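Local coordinates for protein short-chain type dehydrogenase/reductase (Mycobacterium ulcerans, PDB 3SVT) that probably catalyses NAD-dependent oxidation or reduction as a four-chain member of the short-chain dehydrogenase/reductase family, with its substrate unspecified, at residues Gln110-Ser113 / Glu114-Arg117; Thr119-Leu122 / Asn123-Thr127; Ser150-Ala153 / Ala154-Thr157. All coordinates share one frame; numbering follows the deposited sequence.

Contact 1 of 3, residues Gln110-Ser113 / Glu114-Arg117; sequences QVDS and EAWR
Asp-112 reaches forward to the start of the helix and takes the backbone N-H of Ala-115 on its carboxylate, with OD1 3.0 Å from Ala-115 N. The bond is almost straight, yet it arrives from above the carboxylate plane, about 65° out of it. With CG anti to the backbone N (chi1 -179°), the acid group swings alongside the first turn, where its CG lies 3.8 Å from Ala-115 CB. The backbone of the same residue does a second job: Asp-112 O accepts from Trp-116 N at 2.9 Å, in the carbonyl plane, and so opens the regular helical pattern.

Val-111 and Trp-116 meet across the cap residue. Val-111 CG2 approaches the six-membered ring obliquely, 4.2 Å from Trp-116 CE3. The buried indole runs on past it toward helix 163-182, touching Ala-163 and Val-166, while its NE1 donates to Asn-125 of the second subunit.

Arg-117 folds back along the outside of the turn. A bend at chi3 (-62°) lays the guanidinium over Ser-113 O, which sits 3.5 Å from the plane and over its centre. Arg-117 NH2 then reaches Glu-114 OE1 in a 2.9 Å salt bridge on the anti side of that oxygen, and Arg-117 NH1 donates to Tyr-129 of the second subunit; these two bonds should limit how far the flat group can turn. Ser-113 OG also pairs across the interface, with Glu-75 and Lys-132 of the second subunit.

An aspartate N-cap, flanked by the apolar pair of the residue before the cap and the fourth one after it, is the classic helix start with a hydrophobic staple, here placed at a subunit interface.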
ATOM      1  N   GLN B 110     -17.366 -21.099  -7.907  1.00 31.02           N
ATOM      2  CA  GLN B 110     -18.648 -21.299  -8.602  1.00 31.82           C
ATOM      3  C   GLN B 110     -19.104 -20.066  -9.345  1.00 31.39           C
ATOM      4  O   GLN B 110     -20.252 -19.984  -9.788  1.00 31.64           O
ATOM      5  CB  GLN B 110     -19.737 -21.715  -7.604  1.00 32.85           C
ATOM      6  CG  GLN B 110     -19.502 -23.085  -6.937  1.00 35.67           C
ATOM      7  CD  GLN B 110     -19.921 -24.251  -7.822  1.00 39.88           C
ATOM      8  OE1 GLN B 110     -19.624 -24.266  -9.019  1.00 43.65           O
ATOM      9  NE2 GLN B 110     -20.637 -25.227  -7.244  1.00 39.05           N
ATOM     10  N   VAL B 111     -18.205 -19.103  -9.495  1.00 30.94           N
ATOM     11  CA  VAL B 111     -18.576 -17.823 -10.051  1.00 30.95           C
ATOM     12  C   VAL B 111     -19.166 -17.987 -11.467  1.00 30.69           C
ATOM     13  O   VAL B 111     -18.695 -18.779 -12.292  1.00 30.02           O
ATOM     14  CB  VAL B 111     -17.366 -16.837 -10.030  1.00 31.00           C
ATOM     15  CG1 VAL B 111     -16.477 -17.075 -11.199  1.00 31.47           C
ATOM     16  CG2 VAL B 111     -17.828 -15.417 -10.027  1.00 32.40           C
ATOM     17  N   ASP B 112     -20.235 -17.244 -11.713  1.00 30.40           N
ATOM     18  CA  ASP B 112     -20.874 -17.187 -13.008  1.00 30.46           C
ATOM     19  C   ASP B 112     -19.997 -16.345 -13.932  1.00 30.01           C
ATOM     20  O   ASP B 112     -19.855 -15.137 -13.726  1.00 28.17           O
ATOM     21  CB  ASP B 112     -22.254 -16.558 -12.850  1.00 31.26           C
ATOM     22  CG  ASP B 112     -23.024 -16.470 -14.149  1.00 32.16           C
ATOM     23  OD1 ASP B 112     -22.455 -16.279 -15.233  1.00 32.23           O
ATOM     24  OD2 ASP B 112     -24.241 -16.544 -14.057  1.00 38.21           O
ATOM     25  N   SER B 113     -19.410 -16.999 -14.936  1.00 29.32           N
ATOM     26  CA  SER B 113     -18.435 -16.347 -15.806  1.00 29.16           C
ATOM     27  C   SER B 113     -19.034 -15.266 -16.696  1.00 29.63           C
ATOM     28  O   SER B 113     -18.386 -14.258 -16.992  1.00 29.05           O
ATOM     29  CB  SER B 113     -17.727 -17.402 -16.644  1.00 29.89           C
ATOM     30  OG  SER B 113     -17.068 -18.306 -15.786  1.00 27.04           O
ATOM     31  N   GLU B 114     -20.283 -15.464 -17.124  1.00 30.20           N
ATOM     32  CA  GLU B 114     -20.987 -14.423 -17.863  1.00 30.96           C
ATOM     33  C   GLU B 114     -21.225 -13.172 -16.997  1.00 30.16           C
ATOM     34  O   GLU B 114     -20.947 -12.047 -17.422  1.00 29.23           O
ATOM     35  CB  GLU B 114     -22.314 -14.962 -18.379  1.00 32.04           C
ATOM     36  CG  GLU B 114     -23.085 -13.953 -19.214  1.00 35.64           C
ATOM     37  CD  GLU B 114     -22.497 -13.703 -20.586  1.00 40.03           C
ATOM     38  OE1 GLU B 114     -21.664 -14.508 -21.048  1.00 41.70           O
ATOM     39  OE2 GLU B 114     -22.892 -12.687 -21.205  1.00 42.03           O
ATOM     40  N   ALA B 115     -21.720 -13.373 -15.784  1.00 29.04           N
ATOM     41  CA  ALA B 115     -21.860 -12.256 -14.830  1.00 28.93           C
ATOM     42  C   ALA B 115     -20.506 -11.567 -14.585  1.00 28.13           C
ATOM     43  O   ALA B 115     -20.406 -10.340 -14.628  1.00 27.27           O
ATOM     44  CB  ALA B 115     -22.433 -12.765 -13.515  1.00 28.76           C
ATOM     45  N   TRP B 116     -19.466 -12.372 -14.340  1.00 27.71           N
ATOM     46  CA  TRP B 116     -18.099 -11.857 -14.192  1.00 27.15           C
ATOM     47  C   TRP B 116     -17.658 -10.999 -15.390  1.00 27.37           C
ATOM     48  O   TRP B 116     -17.241  -9.846 -15.213  1.00 25.99           O
ATOM     49  CB  TRP B 116     -17.135 -13.030 -14.014  1.00 27.51           C
ATOM     50  CG  TRP B 116     -15.667 -12.678 -14.036  1.00 26.19           C
ATOM     51  CD1 TRP B 116     -14.885 -12.468 -15.142  1.00 26.19           C
ATOM     52  CD2 TRP B 116     -14.800 -12.546 -12.901  1.00 26.36           C
ATOM     53  NE1 TRP B 116     -13.585 -12.190 -14.760  1.00 24.71           N
ATOM     54  CE2 TRP B 116     -13.503 -12.237 -13.395  1.00 23.98           C
ATOM     55  CE3 TRP B 116     -14.985 -12.674 -11.515  1.00 25.39           C
ATOM     56  CZ2 TRP B 116     -12.406 -12.035 -12.550  1.00 24.17           C
ATOM     57  CZ3 TRP B 116     -13.880 -12.481 -10.677  1.00 25.47           C
ATOM     58  CH2 TRP B 116     -12.616 -12.155 -11.201  1.00 24.15           C
ATOM     59  N   ARG B 117     -17.796 -11.550 -16.602  1.00 26.89           N
ATOM     60  CA  ARG B 117     -17.400 -10.839 -17.814  1.00 27.24           C
ATOM     61  C   ARG B 117     -18.155  -9.517 -17.991  1.00 27.55           C
ATOM     62  O   ARG B 117     -17.555  -8.547 -18.449  1.00 27.62           O
ATOM     63  CB  ARG B 117     -17.586 -11.711 -19.077  1.00 26.77           C
ATOM     64  CG  ARG B 117     -16.493 -12.733 -19.296  1.00 27.29           C
ATOM     65  CD  ARG B 117     -16.575 -13.396 -20.682  1.00 25.45           C
ATOM     66  NE  ARG B 117     -17.814 -14.126 -20.844  1.00 24.90           N
ATOM     67  CZ  ARG B 117     -18.044 -15.375 -20.408  1.00 27.15           C
ATOM     68  NH1 ARG B 117     -17.110 -16.084 -19.787  1.00 27.07           N
ATOM     69  NH2 ARG B 117     -19.228 -15.947 -20.626  1.00 28.62           N
TER

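Contact 2 of 3, residues Thr119-Leu122 / Asn123-Thr127; sequences TVDL and NVNGT
Val-120 and Val-124 make the tight side of this turn: they lie side by side, pointing the same way, with Val-120 CG1 4.0 Å from Val-124 CG2. Both also pack on Val-120 of the second subunit. Asn-123, with CG anti to its carbonyl carbon (chi1 -70°), runs beside Thr-119 into the interior, where its ND2 bonds Thr-167 and its OD1 takes Gly-101 N.

The partly exposed side carries Asp-121 and Leu-122. Asp-121 crosses Asn-125 at about a right angle, and the anti lone pair of Asp-121 OD1 receives Asn-125 ND2 at 2.8 Å, nearly straight and in the amide plane. That bond helps orient the amide, whose OD1 accepts from Trp-116 NE1 of the second subunit. A water donates to Leu-122 O at 2.8 Å.

The backbone widens here: Gly-126 N bonds Asp-121 O, five residues back, at 2.9 Å, while Asn-125 N has just weak bonds to Val-120 O and Asp-121 O. Packing is close at the glycine, with a CA-H...O contact of 3.2 Å from Gly-126 CA to Leu-122 O. A pi-type turn at Asn-123 in this long helix is consistent with the helix break that classical short-chain dehydrogenases have at the asparagine of their Asn-Ser-Tyr-Lys tetrad.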
ATOM      1  N   THR B 119     -19.505  -7.595 -15.556  1.00 27.44           N
ATOM      2  CA  THR B 119     -18.855  -6.705 -14.573  1.00 26.79           C
ATOM      3  C   THR B 119     -17.520  -6.137 -15.048  1.00 26.09           C
ATOM      4  O   THR B 119     -17.255  -4.957 -14.847  1.00 25.88           O
ATOM      5  CB  THR B 119     -18.691  -7.409 -13.236  1.00 26.57           C
ATOM      6  OG1 THR B 119     -19.967  -7.903 -12.859  1.00 28.02           O
ATOM      7  CG2 THR B 119     -18.199  -6.442 -12.147  1.00 26.84           C
ATOM      8  N   VAL B 120     -16.678  -6.964 -15.672  1.00 25.67           N
ATOM      9  CA  VAL B 120     -15.409  -6.482 -16.196  1.00 25.07           C
ATOM     10  C   VAL B 120     -15.623  -5.450 -17.323  1.00 26.09           C
ATOM     11  O   VAL B 120     -14.943  -4.419 -17.388  1.00 25.13           O
ATOM     12  CB  VAL B 120     -14.529  -7.671 -16.693  1.00 25.78           C
ATOM     13  CG1 VAL B 120     -13.347  -7.164 -17.476  1.00 24.33           C
ATOM     14  CG2 VAL B 120     -14.086  -8.536 -15.536  1.00 22.66           C
ATOM     15  N   ASP B 121     -16.582  -5.739 -18.209  1.00 26.44           N
ATOM     16  CA  ASP B 121     -16.842  -4.870 -19.324  1.00 27.05           C
ATOM     17  C   ASP B 121     -17.329  -3.510 -18.794  1.00 27.01           C
ATOM     18  O   ASP B 121     -16.846  -2.464 -19.198  1.00 25.66           O
ATOM     19  CB  ASP B 121     -17.836  -5.534 -20.270  1.00 27.45           C
ATOM     20  CG  ASP B 121     -17.936  -4.836 -21.639  1.00 28.91           C
ATOM     21  OD1 ASP B 121     -16.933  -4.306 -22.189  1.00 27.03           O
ATOM     22  OD2 ASP B 121     -19.052  -4.856 -22.166  1.00 28.99           O
ATOM     23  N   LEU B 122     -18.251  -3.545 -17.853  1.00 27.57           N
ATOM     24  CA  LEU B 122     -18.821  -2.322 -17.306  1.00 28.57           C
ATOM     25  C   LEU B 122     -17.809  -1.457 -16.567  1.00 28.20           C
ATOM     26  O   LEU B 122     -17.672  -0.243 -16.848  1.00 28.54           O
ATOM     27  CB  LEU B 122     -19.968  -2.670 -16.371  1.00 29.11           C
ATOM     28  CG  LEU B 122     -20.738  -1.496 -15.788  1.00 31.88           C
ATOM     29  CD1 LEU B 122     -21.131  -0.449 -16.893  1.00 33.53           C
ATOM     30  CD2 LEU B 122     -21.967  -2.055 -15.062  1.00 34.22           C
ATOM     31  N   ASN B 123     -17.083  -2.081 -15.643  1.00 27.51           N
ATOM     32  CA  ASN B 123     -16.177  -1.362 -14.770  1.00 27.77           C
ATOM     33  C   ASN B 123     -14.854  -1.024 -15.443  1.00 27.79           C
ATOM     34  O   ASN B 123     -14.422   0.128 -15.408  1.00 28.86           O
ATOM     35  CB  ASN B 123     -15.933  -2.159 -13.485  1.00 27.71           C
ATOM     36  CG  ASN B 123     -17.160  -2.226 -12.573  1.00 27.49           C
ATOM     37  OD1 ASN B 123     -18.217  -1.649 -12.846  1.00 30.99           O
ATOM     38  ND2 ASN B 123     -17.020  -2.953 -11.480  1.00 32.38           N
ATOM     39  N   VAL B 124     -14.218  -2.018 -16.060  1.00 27.49           N
ATOM     40  CA  VAL B 124     -12.893  -1.831 -16.640  1.00 26.79           C
ATOM     41  C   VAL B 124     -12.954  -1.115 -17.998  1.00 26.14           C
ATOM     42  O   VAL B 124     -12.334  -0.083 -18.196  1.00 25.92           O
ATOM     43  CB  VAL B 124     -12.131  -3.179 -16.766  1.00 26.92           C
ATOM     44  CG1 VAL B 124     -10.692  -2.934 -17.210  1.00 26.24           C
ATOM     45  CG2 VAL B 124     -12.150  -3.935 -15.427  1.00 27.48           C
ATOM     46  N   ASN B 125     -13.725  -1.658 -18.927  1.00 25.24           N
ATOM     47  CA  ASN B 125     -13.764  -1.078 -20.266  1.00 24.83           C
ATOM     48  C   ASN B 125     -14.560   0.226 -20.237  1.00 24.48           C
ATOM     49  O   ASN B 125     -14.105   1.229 -20.761  1.00 24.40           O
ATOM     50  CB  ASN B 125     -14.310  -2.076 -21.287  1.00 24.88           C
ATOM     51  CG  ASN B 125     -13.514  -3.364 -21.313  1.00 24.13           C
ATOM     52  OD1 ASN B 125     -12.327  -3.376 -20.999  1.00 25.06           O
ATOM     53  ND2 ASN B 125     -14.176  -4.472 -21.637  1.00 24.38           N
ATOM     54  N   GLY B 126     -15.725   0.198 -19.586  1.00 24.24           N
ATOM     55  CA  GLY B 126     -16.573   1.385 -19.410  1.00 24.31           C
ATOM     56  C   GLY B 126     -15.823   2.594 -18.887  1.00 24.14           C
ATOM     57  O   GLY B 126     -15.893   3.662 -19.475  1.00 23.45           O
ATOM     58  N   THR B 127     -15.082   2.410 -17.799  1.00 24.32           N
ATOM     59  CA  THR B 127     -14.229   3.458 -17.249  1.00 23.98           C
ATOM     60  C   THR B 127     -13.189   3.955 -18.238  1.00 24.17           C
ATOM     61  O   THR B 127     -12.983   5.165 -18.386  1.00 23.39           O
ATOM     62  CB  THR B 127     -13.512   3.003 -15.984  1.00 24.57           C
ATOM     63  OG1 THR B 127     -14.459   2.527 -15.015  1.00 23.25           O
ATOM     64  CG2 THR B 127     -12.722   4.148 -15.399  1.00 24.88           C
TER
HETATM   65  O   HOH W   1     -17.827   1.675 -14.868  1.00 18.07           O

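Contact 3 of 3, residues Ser150-Ala153 / Ala154-Thr157; sequences SSIA and ASNT
Ile-152 O is gripped by two backbone N-H groups. Asn-156 N approaches nearly head-on, 2.9 Å from Ile-152 O and close to the line of the C=O bond. Ser-155 N, also 2.9 Å from Ile-152 O, comes instead from well above the carbonyl plane, 65° out of it, in a more bent bond. Together they hold the chain in one short turn before it straightens at Asn-156.

Over that carbonyl the side chains gather. Ser-155 has OG between its backbone N and carbonyl carbon (chi1 58°), which turns the hydroxyl back over the turn; it donates to Asn-156 OD1 at 2.7 Å, in the carbonyl plane of the amide. Ile-152 CG1 packs against this polar pair, 3.4 Å from Ser-155 OG, and its chain crosses the asparagine at a slant. Ser-155 OG also bonds Asn-251, and Asn-156 ND2 donates to Met-257 O, so the hydroxyl and the amide each have a second bond.

At the start of the turn Ser-151 is the N-cap, its OG taking Ala-153 N at 3.0 Å. Its carbonyl serves as well: Ala-154 N lies 2.9 Å from Ser-151 O, again above the carbonyl plane. The Ala-154 methyl tucks in beside this bond, with CB 3.7 Å from Ser-150 OG, a hydroxyl whose main partner is Asp-172.

Just after strand 144-149, this single turn is wedged between helix 163-182 and strand 187-198. Ser-151 and Ala-153 touch Tyr-164 and Ser-150 touches Lys-168, the family's Y-x-x-x-K pair; Ser-151 probably stands where classical members carry the serine that partners them, so the turn borders the probable active site. Ala-154 and Ser-155 rest on Arg-193 of the strand, and Thr-157 leads out to the second and third subunits.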
ATOM      1  N   SER B 150     -14.652   4.412  -6.948  1.00 26.80           N
ATOM      2  CA  SER B 150     -14.252   3.025  -6.804  1.00 27.19           C
ATOM      3  C   SER B 150     -15.083   2.368  -5.688  1.00 27.26           C
ATOM      4  O   SER B 150     -16.289   2.518  -5.676  1.00 27.40           O
ATOM      5  CB  SER B 150     -12.750   2.973  -6.549  1.00 27.10           C
ATOM      6  OG  SER B 150     -12.267   1.653  -6.354  1.00 28.60           O
ATOM      7  N   SER B 151     -14.448   1.632  -4.778  1.00 27.43           N
ATOM      8  CA  SER B 151     -15.132   1.005  -3.644  1.00 26.83           C
ATOM      9  C   SER B 151     -14.129   0.507  -2.621  1.00 27.45           C
ATOM     10  O   SER B 151     -12.992   0.168  -2.952  1.00 26.82           O
ATOM     11  CB  SER B 151     -15.951  -0.206  -4.087  1.00 27.48           C
ATOM     12  OG  SER B 151     -16.538  -0.868  -2.965  1.00 25.55           O
ATOM     13  N   ILE B 152     -14.565   0.431  -1.365  1.00 27.51           N
ATOM     14  CA  ILE B 152     -13.777  -0.256  -0.351  1.00 27.73           C
ATOM     15  C   ILE B 152     -13.501  -1.734  -0.725  1.00 27.78           C
ATOM     16  O   ILE B 152     -12.547  -2.338  -0.233  1.00 28.35           O
ATOM     17  CB  ILE B 152     -14.470  -0.196   1.012  1.00 28.48           C
ATOM     18  CG1 ILE B 152     -13.541  -0.749   2.108  1.00 29.72           C
ATOM     19  CG2 ILE B 152     -15.798  -0.946   0.947  1.00 28.89           C
ATOM     20  CD1 ILE B 152     -13.885  -0.243   3.500  1.00 31.13           C
ATOM     21  N   ALA B 153     -14.335  -2.321  -1.577  1.00 27.11           N
ATOM     22  CA  ALA B 153     -14.080  -3.653  -2.097  1.00 27.15           C
ATOM     23  C   ALA B 153     -12.707  -3.759  -2.772  1.00 26.09           C
ATOM     24  O   ALA B 153     -12.121  -4.836  -2.777  1.00 27.09           O
ATOM     25  CB  ALA B 153     -15.208  -4.103  -3.040  1.00 26.69           C
ATOM     26  N   ALA B 154     -12.184  -2.644  -3.296  1.00 25.67           N
ATOM     27  CA  ALA B 154     -10.825  -2.587  -3.834  1.00 25.26           C
ATOM     28  C   ALA B 154      -9.739  -2.503  -2.761  1.00 25.55           C
ATOM     29  O   ALA B 154      -8.633  -2.965  -2.995  1.00 26.78           O
ATOM     30  CB  ALA B 154     -10.657  -1.366  -4.855  1.00 24.97           C
ATOM     31  N   SER B 155     -10.016  -1.894  -1.609  1.00 24.72           N
ATOM     32  CA  SER B 155      -8.960  -1.702  -0.592  1.00 24.94           C
ATOM     33  C   SER B 155      -8.922  -2.855   0.403  1.00 25.13           C
ATOM     34  O   SER B 155      -7.876  -3.140   0.962  1.00 24.77           O
ATOM     35  CB  SER B 155      -9.129  -0.385   0.172  1.00 24.56           C
ATOM     36  OG  SER B 155     -10.392  -0.310   0.806  1.00 25.61           O
ATOM     37  N   ASN B 156     -10.063  -3.504   0.608  1.00 24.73           N
ATOM     38  CA  ASN B 156     -10.176  -4.610   1.554  1.00 25.65           C
ATOM     39  C   ASN B 156     -10.938  -5.758   0.883  1.00 25.95           C
ATOM     40  O   ASN B 156     -12.055  -5.553   0.402  1.00 27.06           O
ATOM     41  CB  ASN B 156     -10.892  -4.138   2.846  1.00 25.25           C
ATOM     42  CG  ASN B 156     -10.164  -2.965   3.541  1.00 27.02           C
ATOM     43  OD1 ASN B 156     -10.103  -1.843   3.004  1.00 23.71           O
ATOM     44  ND2 ASN B 156      -9.594  -3.233   4.723  1.00 23.90           N
ATOM     45  N   THR B 157     -10.329  -6.941   0.802  1.00 26.24           N
ATOM     46  CA  THR B 157     -11.009  -8.124   0.229  1.00 26.45           C
ATOM     47  C   THR B 157     -12.411  -8.369   0.842  1.00 26.75           C
ATOM     48  O   THR B 157     -12.578  -8.404   2.079  1.00 26.67           O
ATOM     49  CB  THR B 157     -10.182  -9.417   0.422  1.00 26.92           C
ATOM     50  OG1 THR B 157      -9.829  -9.568   1.812  1.00 25.36           O
ATOM     51  CG2 THR B 157      -8.899  -9.389  -0.490  1.00 26.85           C
TER

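In the fold
From the N terminus, the chain leaves strand 94-97 through a loop that ends at contact 1, where helix 113-140 starts. Contact 2 follows almost at once on the same helix, its centre about 14 Å from that of contact 1. The helix then runs on to residue 140, and strand 144-149 returns the chain to the parallel sheet; contact 3 turns it just after the strand's C-terminal end. The three are strictly in series, none nested or crossing, and contact 3 touches neither of the others. Helix 163-182 is what they share, reached by Trp-116, Asn-123 and Ala-154 in turn, and each also meets the second subunit, linking the Rossmann-type core to the assembly.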